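Local coordinates for uncharacterized protein (Bacteroides ovatus, PDB 4E6F) that is of unknown function but contains a DUF4468 domain with a TBP-like fold, an antiparallel sheet packed against helices, at residues Asp22-Phe27 / Lys126-Ile131. Residues are numbered along the deposited sequence; the frame is centred on the assembly and turned at random. Where two conformers were deposited one is given.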
# COMPACT_ATOMS: atom_id res chain seq x y z
N ASP A 22 6.63 15.24 1.18
CA ASP A 22 6.04 16.47 1.75
C ASP A 22 5.45 16.19 3.17
O ASP A 22 4.32 16.59 3.47
CB ASP A 22 4.97 17.06 0.79
CG ASP A 22 5.49 17.39 -0.60
OD1 ASP A 22 6.61 17.96 -0.70
OD2 ASP A 22 4.79 17.08 -1.59
N GLY A 23 6.21 15.47 3.98
CA GLY A 23 5.87 15.10 5.36
C GLY A 23 4.80 14.03 5.55
O GLY A 23 4.36 13.80 6.68
N LYS A 24 4.40 13.35 4.46
CA LYS A 24 3.36 12.31 4.51
C LYS A 24 3.89 10.97 4.04
O LYS A 24 4.74 10.92 3.16
CB LYS A 24 2.16 12.71 3.63
CG LYS A 24 1.54 14.08 3.96
CD LYS A 24 0.78 14.07 5.27
CE LYS A 24 -0.01 15.35 5.47
NZ LYS A 24 -0.50 15.46 6.86
N VAL A 25 3.36 9.88 4.60
CA VAL A 25 3.78 8.54 4.18
C VAL A 25 3.17 8.24 2.82
O VAL A 25 1.94 8.29 2.65
CB VAL A 25 3.40 7.47 5.23
CG1 VAL A 25 3.63 6.06 4.67
CG2 VAL A 25 4.22 7.68 6.50
N VAL A 26 4.03 7.91 1.85
CA VAL A 26 3.57 7.53 0.52
C VAL A 26 4.41 6.36 0.05
O VAL A 26 5.60 6.54 -0.20
CB VAL A 26 3.67 8.70 -0.49
CG1 VAL A 26 3.17 8.28 -1.88
CG2 VAL A 26 2.91 9.94 -0.01
N PHE A 27 3.81 5.17 -0.09
CA PHE A 27 4.55 4.05 -0.70
C PHE A 27 4.39 4.20 -2.20
O PHE A 27 3.32 4.60 -2.65
CB PHE A 27 3.99 2.70 -0.23
CG PHE A 27 4.17 2.42 1.24
CD1 PHE A 27 3.20 2.80 2.16
CD2 PHE A 27 5.31 1.77 1.70
CE1 PHE A 27 3.37 2.53 3.53
CE2 PHE A 27 5.48 1.50 3.08
CZ PHE A 27 4.50 1.88 3.98
N LYS A 126 -2.46 7.75 12.69
CA LYS A 126 -2.06 8.19 11.34
C LYS A 126 -0.71 7.55 11.04
O LYS A 126 0.16 7.51 11.92
CB LYS A 126 -1.97 9.72 11.25
CG LYS A 126 -3.29 10.44 11.43
CD LYS A 126 -3.10 11.95 11.38
CE LYS A 126 -4.34 12.74 11.76
NZ LYS A 126 -4.54 12.80 13.24
N ALA A 127 -0.48 7.06 9.80
CA ALA A 127 0.81 6.42 9.51
C ALA A 127 2.02 7.34 9.83
O ALA A 127 3.06 6.85 10.26
CB ALA A 127 0.86 6.01 8.04
N GLU A 128 1.87 8.66 9.65
CA GLU A 128 2.94 9.66 9.84
C GLU A 128 3.44 9.77 11.26
O GLU A 128 4.57 10.22 11.48
CB GLU A 128 2.48 11.06 9.40
CG GLU A 128 2.25 11.17 7.91
CD GLU A 128 1.02 10.44 7.39
OE1 GLU A 128 0.03 10.30 8.15
OE2 GLU A 128 1.03 10.03 6.20
N GLU A 129 2.61 9.39 12.21
CA GLU A 129 2.98 9.49 13.63
C GLU A 129 3.15 8.10 14.22
O GLU A 129 3.21 7.96 15.46
CB GLU A 129 1.92 10.29 14.44
CG GLU A 129 1.15 11.36 13.67
CD GLU A 129 1.94 12.52 13.08
OE1 GLU A 129 2.99 12.89 13.65
OE2 GLU A 129 1.46 13.10 12.08
N TRP A 130 3.24 7.05 13.34
CA TRP A 130 3.24 5.69 13.80
C TRP A 130 4.30 4.76 13.16
O TRP A 130 5.03 4.08 13.89
CB TRP A 130 1.84 5.14 13.53
CG TRP A 130 1.37 4.12 14.51
CD1 TRP A 130 0.92 2.87 14.22
CD2 TRP A 130 1.32 4.24 15.95
NE1 TRP A 130 0.56 2.21 15.38
CE2 TRP A 130 0.80 3.03 16.45
CE3 TRP A 130 1.64 5.28 16.85
CZ2 TRP A 130 0.65 2.79 17.83
CZ3 TRP A 130 1.48 5.04 18.22
CH2 TRP A 130 0.99 3.81 18.70
N ILE A 131 4.38 4.71 11.81
CA ILE A 131 5.30 3.76 11.14
C ILE A 131 6.50 4.41 10.46
O ILE A 131 7.29 3.71 9.84
CB ILE A 131 4.54 2.86 10.12
CG1 ILE A 131 3.88 3.67 8.97
CG2 ILE A 131 3.51 1.99 10.85
CD1 ILE A 131 3.41 2.80 7.80
O HOH W 1 -0.01 7.91 4.69
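Where strand 24-32 of the antiparallel sheet begins, it meets the 3-10 turn that follows strand 123-126; both elements are bonded to strand 107-119, and the carboxylate of Glu-128 joins them. Val-25 N donates at 2.8 Å and a fairly straight 162° to Glu-128 OE2, which accepts through its anti lone pair, the one away from OE1. With CG anti to the carbonyl carbon (chi1 -68°), Glu-128 CG lies 3.6 Å from Gly-23 O, and the bend at chi2 (72°) then turns the carboxylate to Val-25 N. A water donates to both Val-25 O and Glu-128 OE2, the latter at 2.8 Å, so the oxygen takes two bonds and both backbone polar groups of Val-25 are served. An alanine in place of Glu-128 would probably leave Val-25 N without its acceptor and the water without one of its two mates. Next to this polar link, Val-25 CG2 rests on Ala-127 CB at 4.1 Å, and Ile-131 CD1 reaches the edge of the Phe-27 ring at CZ, also 4.1 Å away. Helix 149-169 covers the Phe-27 and Ile-131 pair through Thr-155, which touches both. Glu-128 OE2 and the water thus take up Val-25 N and O, as a paired strand would, beside apolar contacts that reach the helix, as befits the helix-backed antiparallel sheet of a TBP-like fold.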